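Local coordinates for protein serine acetyltransferase (Entamoeba histolytica, PDB 3Q1X) that probably transfers an acetyl group to the hydroxyl of L-serine, as serine acetyltransferases do in cysteine biosynthesis, and is bound here to L-serine, at residues N3-I8 with S63-L68; D70-S75 with Q87-I92; P30-F35 with K40-F45. All coordinates share one frame; numbering follows the deposited sequence.

Contact 1. Residues N3-I8 with S63-L68; sequences NYIYSI and SELTKL
Ile8, which packs on Leu65 across the contact, shares a backbone acceptor with Ser7: Ile8 N (2.9 Å) and Ser7 OG (2.8 Å) both bond to Tyr4 O, from the same face of its carbonyl plane. Leu65 CD2 lies 4.0 Å from Ile8 CG2. The same methyl is 4.0 Å from Ile5 CG2, so it touches two isoleucines about one turn apart. The Leu65 chi1 of -175° sets CG anti to the backbone N, and the side chain slides past that of Ile5 in the opposite direction. Ile5 CG2 also packs 3.6 Å from Thr66 OG1, and Ile5 CD1 is 4.1 Å from that oxygen. The two side chains cross at about a right angle. Thr66 OG1 is hydrogen-bonded to Ala62 O in its own helix. No hydrogen bond crosses between the segments, and the contact is buried apolar packing. The axes of segments 3-8 and 63-68 come within 9.8 Å, and their directions make an angle of 132°, well off antiparallel. This is plain helix packing: helix 2-18 rests on helix 59-79 through Ile5 and Ile8, while Leu65 also touches Leu96 of helix 82-113 and Leu68 packs on helix 36-45.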
loop_
_atom_site.group_PDB
_atom_site.type_symbol
_atom_site.label_atom_id
_atom_site.label_comp_id
_atom_site.label_asym_id
_atom_site.label_seq_id
_atom_site.Cartn_x
_atom_site.Cartn_y
_atom_site.Cartn_z
ATOM N N ASN A 3 -18.303 -4.758 -33.606
ATOM C CA ASN A 3 -17.536 -4.915 -34.843
ATOM C C ASN A 3 -16.168 -4.247 -34.748
ATOM O O ASN A 3 -15.183 -4.777 -35.266
ATOM C CB ASN A 3 -18.330 -4.416 -36.054
ATOM C CG ASN A 3 -19.591 -5.240 -36.310
ATOM O OD1 ASN A 3 -19.674 -6.402 -35.921
ATOM N ND2 ASN A 3 -20.576 -4.635 -36.970
ATOM N N TYR A 4 -16.114 -3.100 -34.065
ATOM C CA TYR A 4 -14.847 -2.416 -33.788
ATOM C C TYR A 4 -13.990 -3.240 -32.823
ATOM O O TYR A 4 -12.780 -3.321 -32.991
ATOM C CB TYR A 4 -15.090 -0.994 -33.245
ATOM C CG TYR A 4 -13.883 -0.071 -33.328
ATOM C CD1 TYR A 4 -13.261 0.191 -34.551
ATOM C CD2 TYR A 4 -13.368 0.549 -32.183
ATOM C CE1 TYR A 4 -12.155 1.034 -34.636
ATOM C CE2 TYR A 4 -12.251 1.412 -32.266
ATOM C CZ TYR A 4 -11.653 1.636 -33.496
ATOM O OH TYR A 4 -10.566 2.473 -33.609
ATOM N N ILE A 5 -14.629 -3.864 -31.835
ATOM C CA ILE A 5 -13.946 -4.769 -30.898
ATOM C C ILE A 5 -13.310 -5.925 -31.654
ATOM O O ILE A 5 -12.129 -6.211 -31.457
ATOM C CB ILE A 5 -14.895 -5.318 -29.793
ATOM C CG1 ILE A 5 -15.224 -4.219 -28.781
ATOM C CG2 ILE A 5 -14.271 -6.521 -29.074
ATOM C CD1 ILE A 5 -16.404 -4.526 -27.871
ATOM N N TYR A 6 -14.082 -6.562 -32.539
ATOM C CA TYR A 6 -13.539 -7.645 -33.357
ATOM C C TYR A 6 -12.277 -7.215 -34.123
ATOM O O TYR A 6 -11.296 -7.968 -34.176
ATOM C CB TYR A 6 -14.561 -8.226 -34.352
ATOM C CG TYR A 6 -13.804 -9.020 -35.387
ATOM C CD1 TYR A 6 -13.420 -10.341 -35.140
ATOM C CD2 TYR A 6 -13.359 -8.421 -36.563
ATOM C CE1 TYR A 6 -12.664 -11.051 -36.065
ATOM C CE2 TYR A 6 -12.589 -9.128 -37.492
ATOM C CZ TYR A 6 -12.254 -10.439 -37.237
ATOM O OH TYR A 6 -11.501 -11.130 -38.157
ATOM N N SER A 7 -12.314 -6.022 -34.723
ATOM C CA SER A 7 -11.194 -5.527 -35.533
ATOM C C SER A 7 -9.970 -5.238 -34.681
ATOM O O SER A 7 -8.845 -5.533 -35.083
ATOM C CB SER A 7 -11.580 -4.278 -36.330
ATOM O OG SER A 7 -11.570 -3.102 -35.524
ATOM N N ILE A 8 -10.206 -4.655 -33.506
ATOM C CA ILE A 8 -9.122 -4.341 -32.580
ATOM C C ILE A 8 -8.525 -5.626 -31.994
ATOM O O ILE A 8 -7.307 -5.750 -31.902
ATOM C CB ILE A 8 -9.564 -3.326 -31.476
ATOM C CG1 ILE A 8 -9.924 -1.958 -32.093
ATOM C CG2 ILE A 8 -8.499 -3.165 -30.386
ATOM C CD1 ILE A 8 -8.800 -1.256 -32.863
ATOM N N SER A 63 -13.238 -11.916 -26.606
ATOM C CA SER A 63 -14.093 -12.188 -25.449
ATOM C C SER A 63 -13.703 -11.355 -24.223
ATOM O O SER A 63 -14.552 -10.694 -23.622
ATOM C CB SER A 63 -14.072 -13.686 -25.115
ATOM O OG SER A 63 -15.002 -14.004 -24.090
ATOM N N GLU A 64 -12.418 -11.369 -23.868
ATOM C CA GLU A 64 -11.935 -10.573 -22.734
ATOM C C GLU A 64 -12.044 -9.075 -22.993
ATOM O O GLU A 64 -12.406 -8.302 -22.097
ATOM C CB GLU A 64 -10.490 -10.943 -22.376
ATOM C CG GLU A 64 -10.266 -12.425 -22.042
ATOM C CD GLU A 64 -10.963 -12.902 -20.768
ATOM O OE1 GLU A 64 -11.420 -12.076 -19.946
ATOM O OE2 GLU A 64 -11.045 -14.135 -20.591
ATOM N N LEU A 65 -11.755 -8.671 -24.228
ATOM C CA LEU A 65 -11.841 -7.263 -24.597
ATOM C C LEU A 65 -13.276 -6.746 -24.455
ATOM O O LEU A 65 -13.490 -5.617 -23.999
ATOM C CB LEU A 65 -11.299 -7.035 -26.015
ATOM C CG LEU A 65 -11.211 -5.590 -26.497
ATOM C CD1 LEU A 65 -10.453 -4.720 -25.504
ATOM C CD2 LEU A 65 -10.568 -5.521 -27.878
ATOM N N THR A 66 -14.245 -7.582 -24.837
ATOM C CA THR A 66 -15.673 -7.283 -24.689
ATOM C C THR A 66 -16.058 -7.110 -23.218
ATOM O O THR A 66 -16.771 -6.164 -22.869
ATOM C CB THR A 66 -16.541 -8.395 -25.345
ATOM O OG1 THR A 66 -16.202 -8.486 -26.734
ATOM C CG2 THR A 66 -18.047 -8.095 -25.214
ATOM N N LYS A 67 -15.589 -8.021 -22.366
ATOM C CA LYS A 67 -15.868 -7.933 -20.932
ATOM C C LYS A 67 -15.331 -6.631 -20.352
ATOM O O LYS A 67 -16.027 -5.961 -19.583
ATOM C CB LYS A 67 -15.296 -9.129 -20.168
ATOM C CG LYS A 67 -16.004 -10.440 -20.440
ATOM C CD LYS A 67 -15.735 -11.428 -19.308
ATOM C CE LYS A 67 -15.534 -12.852 -19.815
ATOM N NZ LYS A 67 -16.751 -13.431 -20.442
ATOM N N LEU A 68 -14.105 -6.277 -20.732
ATOM C CA LEU A 68 -13.495 -5.005 -20.324
ATOM C C LEU A 68 -14.261 -3.787 -20.839
ATOM O O LEU A 68 -14.542 -2.861 -20.077
ATOM C CB LEU A 68 -12.033 -4.917 -20.771
ATOM C CG LEU A 68 -11.257 -3.681 -20.284
ATOM C CD1 LEU A 68 -11.103 -3.638 -18.761
ATOM C CD2 LEU A 68 -9.918 -3.586 -20.965
#

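Contact 2. Residues D70-S75 with Q87-I92; sequences DYIKDS and QCVMAI
Ile72 and Lys73 of helix 59-79 meet Val89 and Ile92 of helix 82-113. The two helices follow each other in the chain and form an antiparallel alpha-alpha hairpin. The axes of segments 70-75 and 87-92 are 9.7 Å apart, at an angle of 146°.

Along the first segment, Asp70 comes first, as the partner of Lys73. Its OD1 forms a salt bridge with Lys73 NZ, but at 3.3 Å the hydrogen bond within it is weak. Tyr71 serves other neighbours, packing on Tyr150 of helix 150-162 and on Thr36 and Glu37 of helix 36-45.

Ile72 is the main apolar residue of this segment. Its chi1 of -66° puts CG2 anti to the backbone N, and this methyl sits between two partners. Ile72 CG2 is 3.8 Å from Val89 CG2 and 3.9 Å from Ile92 CD1. Ile72 and Ile92 reach toward each other tip to tip, while Val89 meets Ile72 at a slant. Tyr150 packs on Ile72 as well, and Ile92 also touches Val141 and Leu142 of helix 128-144. The pair therefore belongs to a wider buried core.

Lys73 contributes through its base. The chain then bends at chi3 and chi4, which takes the amine away from segment 87-92 and back to Asp70. Met1 packs against this lysine. Ser75 ends the segment and touches Pro30 of the second subunit, so this end of the segment lies at a subunit interface.

No hydrogen bond joins the two segments. Val89 CG2 is the shared methyl: besides Ile72, it lies 3.8 Å from the backbone N of Lys73 and 4.1 Å from Lys73 CB.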
loop_
_atom_site.group_PDB
_atom_site.type_symbol
_atom_site.label_atom_id
_atom_site.label_comp_id
_atom_site.label_asym_id
_atom_site.label_seq_id
_atom_site.Cartn_x
_atom_site.Cartn_y
_atom_site.Cartn_z
ATOM N N ASP A 70 -17.398 -3.607 -21.817
ATOM C CA ASP A 70 -18.706 -3.511 -21.170
ATOM C C ASP A 70 -18.592 -2.928 -19.760
ATOM O O ASP A 70 -19.423 -2.112 -19.358
ATOM C CB ASP A 70 -19.420 -4.864 -21.163
ATOM C CG ASP A 70 -19.953 -5.260 -22.542
ATOM O OD1 ASP A 70 -20.181 -4.377 -23.401
ATOM O OD2 ASP A 70 -20.162 -6.470 -22.763
ATOM N N TYR A 71 -17.539 -3.319 -19.038
ATOM C CA TYR A 71 -17.313 -2.857 -17.666
ATOM C C TYR A 71 -16.982 -1.363 -17.612
ATOM O O TYR A 71 -17.583 -0.621 -16.819
ATOM C CB TYR A 71 -16.219 -3.691 -16.988
ATOM C CG TYR A 71 -15.958 -3.332 -15.536
ATOM C CD1 TYR A 71 -16.574 -4.032 -14.499
ATOM C CD2 TYR A 71 -15.084 -2.298 -15.203
ATOM C CE1 TYR A 71 -16.327 -3.703 -13.156
ATOM C CE2 TYR A 71 -14.836 -1.958 -13.872
ATOM C CZ TYR A 71 -15.459 -2.662 -12.856
ATOM O OH TYR A 71 -15.206 -2.320 -11.543
ATOM N N ILE A 72 -16.054 -0.920 -18.466
ATOM C CA ILE A 72 -15.643 0.490 -18.509
ATOM C C ILE A 72 -16.796 1.368 -18.995
ATOM O O ILE A 72 -17.047 2.445 -18.443
ATOM C CB ILE A 72 -14.372 0.724 -19.399
ATOM C CG1 ILE A 72 -13.143 0.043 -18.786
ATOM C CG2 ILE A 72 -14.107 2.228 -19.613
ATOM C CD1 ILE A 72 -11.864 0.126 -19.639
ATOM N N LYS A 73 -17.491 0.911 -20.036
ATOM C CA LYS A 73 -18.662 1.633 -20.527
ATOM C C LYS A 73 -19.669 1.841 -19.400
ATOM O O LYS A 73 -20.154 2.954 -19.194
ATOM C CB LYS A 73 -19.321 0.912 -21.700
ATOM C CG LYS A 73 -20.348 1.770 -22.446
ATOM C CD LYS A 73 -21.008 0.976 -23.568
ATOM C CE LYS A 73 -21.953 -0.082 -23.007
ATOM N NZ LYS A 73 -21.719 -1.413 -23.642
ATOM N N ASP A 74 -19.961 0.774 -18.655
ATOM C CA ASP A 74 -20.923 0.855 -17.544
ATOM C C ASP A 74 -20.512 1.864 -16.472
ATOM O O ASP A 74 -21.331 2.675 -16.026
ATOM C CB ASP A 74 -21.191 -0.536 -16.952
ATOM C CG ASP A 74 -22.106 -1.381 -17.843
ATOM O OD1 ASP A 74 -22.640 -0.843 -18.834
ATOM O OD2 ASP A 74 -22.294 -2.584 -17.557
ATOM N N SER A 75 -19.232 1.842 -16.108
ATOM C CA SER A 75 -18.688 2.759 -15.113
ATOM C C SER A 75 -18.612 4.207 -15.609
ATOM O O SER A 75 -18.949 5.135 -14.874
ATOM C CB SER A 75 -17.312 2.275 -14.663
ATOM O OG SER A 75 -17.413 1.013 -14.022
ATOM N N GLN A 87 -18.269 7.123 -26.735
ATOM C CA GLN A 87 -17.157 7.842 -27.368
ATOM C C GLN A 87 -15.807 7.602 -26.688
ATOM O O GLN A 87 -14.776 7.445 -27.356
ATOM C CB GLN A 87 -17.447 9.335 -27.388
ATOM C CG GLN A 87 -18.694 9.692 -28.189
ATOM C CD GLN A 87 -19.190 11.098 -27.912
ATOM O OE1 GLN A 87 -18.850 11.709 -26.894
ATOM N NE2 GLN A 87 -20.010 11.618 -28.819
ATOM N N CYS A 88 -15.823 7.581 -25.360
ATOM C CA CYS A 88 -14.606 7.364 -24.590
ATOM C C CYS A 88 -14.069 5.962 -24.770
ATOM O O CYS A 88 -12.860 5.777 -24.871
ATOM C CB CYS A 88 -14.845 7.650 -23.116
ATOM S SG CYS A 88 -15.012 9.400 -22.776
ATOM N N VAL A 89 -14.971 4.981 -24.818
ATOM C CA VAL A 89 -14.569 3.579 -24.946
ATOM C C VAL A 89 -14.129 3.255 -26.374
ATOM O O VAL A 89 -13.250 2.417 -26.585
ATOM C CB VAL A 89 -15.676 2.615 -24.469
ATOM C CG1 VAL A 89 -15.333 1.180 -24.802
ATOM C CG2 VAL A 89 -15.869 2.752 -22.964
ATOM N N MET A 90 -14.743 3.923 -27.344
ATOM C CA MET A 90 -14.274 3.824 -28.726
ATOM C C MET A 90 -12.847 4.372 -28.842
ATOM O O MET A 90 -12.025 3.790 -29.546
ATOM C CB MET A 90 -15.229 4.530 -29.700
ATOM C CG MET A 90 -16.563 3.791 -29.921
ATOM S SD MET A 90 -16.472 2.140 -30.646
ATOM C CE MET A 90 -16.494 2.528 -32.388
ATOM N N ALA A 91 -12.560 5.454 -28.112
ATOM C CA ALA A 91 -11.213 6.033 -28.030
ATOM C C ALA A 91 -10.187 5.112 -27.374
ATOM O O ALA A 91 -9.046 5.020 -27.836
ATOM C CB ALA A 91 -11.247 7.345 -27.317
ATOM N N ILE A 92 -10.575 4.444 -26.291
ATOM C CA ILE A 92 -9.716 3.415 -25.691
ATOM C C ILE A 92 -9.406 2.308 -26.710
ATOM O O ILE A 92 -8.237 1.997 -26.977
ATOM C CB ILE A 92 -10.345 2.777 -24.420
ATOM C CG1 ILE A 92 -10.443 3.796 -23.288
ATOM C CG2 ILE A 92 -9.509 1.601 -23.942
ATOM C CD1 ILE A 92 -11.436 3.418 -22.198
#

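Contact 3. Residues P30-F35 with K40-F45; sequences PHKKVF and KLRKIF
From Lys32 to Val34 the backbone is extended and passes the end of the Arg42 side chain, before Phe35 takes the N-cap position of helix 36-45. The contact thus folds the lead-in to a helix back against that helix.

Val34 and Arg42 carry it. Their side chains cross at about a right angle, and Val34 CG2 lies over one face of the guanidinium. Both valine methyls come close to the same nitrogen: Val34 CG1 and Val34 CG2 are each 3.5 Å from Arg42 NH2. Lys32 CB approaches obliquely, 3.9 Å from Arg42 NH2. The arginine chain bends at chi2 (-147°) and chi3 (-67°), which brings its flat end to the loop.

Arg42 NH1 is hydrogen-bonded to Gln131 OE1, while NH2 bonds to a water. Gln39 braces the loop itself, with its side-chain amide bonded to Lys32 O and Val34 N. The Lys32 amine is turned away from Arg42, and has a long, weak ion pair with Glu153 of the third subunit.

No direct hydrogen bond joins the two segments. The water makes the link. It lies at the edge of the guanidinium, in its plane, accepts from Arg42 NH2 at 2.8 Å, and donates to Lys32 O at 3.3 Å.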
loop_
_atom_site.group_PDB
_atom_site.type_symbol
_atom_site.label_atom_id
_atom_site.label_comp_id
_atom_site.label_asym_id
_atom_site.label_seq_id
_atom_site.Cartn_x
_atom_site.Cartn_y
_atom_site.Cartn_z
ATOM N N PRO A 30 0.252 -19.735 -12.324
ATOM C CA PRO A 30 -0.773 -19.780 -11.277
ATOM C C PRO A 30 -1.830 -18.697 -11.479
ATOM O O PRO A 30 -1.490 -17.543 -11.759
ATOM C CB PRO A 30 0.021 -19.508 -9.994
ATOM C CG PRO A 30 1.417 -19.938 -10.318
ATOM C CD PRO A 30 1.602 -19.547 -11.755
ATOM N N HIS A 31 -3.098 -19.079 -11.337
ATOM C CA HIS A 31 -4.205 -18.153 -11.549
ATOM C C HIS A 31 -4.308 -17.156 -10.403
ATOM O O HIS A 31 -4.330 -17.531 -9.226
ATOM C CB HIS A 31 -5.531 -18.901 -11.740
ATOM C CG HIS A 31 -6.708 -17.997 -11.956
ATOM N ND1 HIS A 31 -7.577 -17.651 -10.942
ATOM C CD2 HIS A 31 -7.154 -17.364 -13.066
ATOM C CE1 HIS A 31 -8.509 -16.844 -11.420
ATOM N NE2 HIS A 31 -8.276 -16.655 -12.708
ATOM N N LYS A 32 -4.348 -15.881 -10.775
ATOM C CA LYS A 32 -4.490 -14.786 -9.828
ATOM C C LYS A 32 -5.803 -14.044 -10.087
ATOM O O LYS A 32 -6.332 -14.061 -11.209
ATOM C CB LYS A 32 -3.299 -13.816 -9.941
ATOM C CG LYS A 32 -1.889 -14.460 -10.036
ATOM C CD LYS A 32 -1.577 -15.491 -8.936
ATOM C CE LYS A 32 -1.584 -14.896 -7.533
ATOM N NZ LYS A 32 -0.222 -14.565 -7.032
ATOM N N LYS A 33 -6.326 -13.406 -9.044
ATOM C CA LYS A 33 -7.501 -12.549 -9.164
ATOM C C LYS A 33 -7.177 -11.173 -8.599
ATOM O O LYS A 33 -6.942 -11.020 -7.399
ATOM C CB LYS A 33 -8.696 -13.168 -8.441
ATOM N N VAL A 34 -7.143 -10.178 -9.481
ATOM C CA VAL A 34 -6.909 -8.790 -9.086
ATOM C C VAL A 34 -8.080 -7.929 -9.567
ATOM O O VAL A 34 -8.967 -8.431 -10.265
ATOM C CB VAL A 34 -5.565 -8.250 -9.641
ATOM C CG1 VAL A 34 -4.382 -9.003 -9.019
ATOM C CG2 VAL A 34 -5.525 -8.323 -11.159
ATOM N N PHE A 35 -8.089 -6.645 -9.205
ATOM C CA PHE A 35 -9.162 -5.748 -9.647
ATOM C C PHE A 35 -9.422 -5.789 -11.156
ATOM O O PHE A 35 -8.510 -6.024 -11.962
ATOM C CB PHE A 35 -8.964 -4.317 -9.132
ATOM C CG PHE A 35 -7.752 -3.612 -9.687
ATOM C CD1 PHE A 35 -7.864 -2.786 -10.798
ATOM C CD2 PHE A 35 -6.519 -3.708 -9.048
ATOM C CE1 PHE A 35 -6.754 -2.101 -11.295
ATOM C CE2 PHE A 35 -5.397 -3.034 -9.539
ATOM C CZ PHE A 35 -5.518 -2.226 -10.663
ATOM N N LYS A 40 -8.399 -7.916 -16.605
ATOM C CA LYS A 40 -8.762 -7.958 -18.019
ATOM C C LYS A 40 -7.622 -7.528 -18.934
ATOM O O LYS A 40 -7.327 -8.212 -19.906
ATOM C CB LYS A 40 -10.040 -7.151 -18.284
ATOM C CG LYS A 40 -11.322 -7.805 -17.745
ATOM C CD LYS A 40 -11.287 -9.315 -17.947
ATOM C CE LYS A 40 -12.561 -10.000 -17.491
ATOM N NZ LYS A 40 -12.281 -11.440 -17.227
ATOM N N LEU A 41 -6.967 -6.414 -18.611
ATOM C CA LEU A 41 -5.910 -5.884 -19.466
ATOM C C LEU A 41 -4.680 -6.793 -19.495
ATOM O O LEU A 41 -4.002 -6.890 -20.524
ATOM C CB LEU A 41 -5.529 -4.458 -19.067
ATOM C CG LEU A 41 -6.511 -3.324 -19.377
ATOM C CD1 LEU A 41 -6.182 -2.087 -18.562
ATOM C CD2 LEU A 41 -6.516 -2.996 -20.867
ATOM N N ARG A 42 -4.414 -7.461 -18.371
ATOM C CA ARG A 42 -3.345 -8.471 -18.300
ATOM C C ARG A 42 -3.566 -9.582 -19.345
ATOM O O ARG A 42 -2.639 -9.953 -20.065
ATOM C CB ARG A 42 -3.181 -9.031 -16.867
ATOM C CG ARG A 42 -2.696 -7.974 -15.840
ATOM C CD ARG A 42 -1.791 -8.445 -14.684
ATOM N NE ARG A 42 -2.439 -9.326 -13.719
ATOM C CZ ARG A 42 -2.060 -9.543 -12.451
ATOM N NH1 ARG A 42 -1.038 -8.904 -11.873
ATOM N NH2 ARG A 42 -2.746 -10.407 -11.732
ATOM N N LYS A 43 -4.803 -10.073 -19.441
ATOM C CA LYS A 43 -5.164 -11.147 -20.374
ATOM C C LYS A 43 -5.096 -10.684 -21.823
ATOM O O LYS A 43 -4.613 -11.413 -22.699
ATOM C CB LYS A 43 -6.562 -11.698 -20.063
ATOM C CG LYS A 43 -6.604 -12.562 -18.811
ATOM C CD LYS A 43 -7.963 -13.202 -18.583
ATOM C CE LYS A 43 -7.850 -14.310 -17.545
ATOM N NZ LYS A 43 -9.151 -14.630 -16.906
ATOM N N ILE A 44 -5.572 -9.463 -22.060
ATOM C CA ILE A 44 -5.632 -8.868 -23.395
ATOM C C ILE A 44 -4.242 -8.608 -23.983
ATOM O O ILE A 44 -3.968 -8.962 -25.134
ATOM C CB ILE A 44 -6.447 -7.549 -23.360
ATOM C CG1 ILE A 44 -7.900 -7.827 -22.927
ATOM C CG2 ILE A 44 -6.386 -6.827 -24.708
ATOM C CD1 ILE A 44 -8.690 -6.587 -22.513
ATOM N N PHE A 45 -3.373 -7.983 -23.190
ATOM C CA PHE A 45 -2.035 -7.613 -23.649
ATOM C C PHE A 45 -1.002 -8.729 -23.578
ATOM O O PHE A 45 -0.126 -8.799 -24.435
ATOM C CB PHE A 45 -1.510 -6.390 -22.889
ATOM C CG PHE A 45 -2.198 -5.099 -23.246
ATOM C CD1 PHE A 45 -2.434 -4.749 -24.576
ATOM C CD2 PHE A 45 -2.579 -4.212 -22.243
ATOM C CE1 PHE A 45 -3.069 -3.542 -24.896
ATOM C CE2 PHE A 45 -3.196 -3.000 -22.550
ATOM C CZ PHE A 45 -3.444 -2.664 -23.879
HETATM O O HOH W 1 -4.651 -11.999 -13.102
#

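The chain starts on helix 2-18, where residues 3-8 open contact 1. Contact 3 comes next and is nested inside that loop. It closes a short loop, folding residues 30-35 back on helix 36-45. Residues 63-68 then close contact 1. Contact 2 follows in series on the same helix 59-79, and it closes the hairpin with helix 82-113. No loops cross. Contacts 1 and 2 touch where Tyr4 packs on Met90. Contacts 1 and 3 are joined by the salt bridge of Glu64 with Lys40 and by Leu68 against helix 36-45. Helix 59-79 thus ties helices 2-18, 36-45 and 82-113 together.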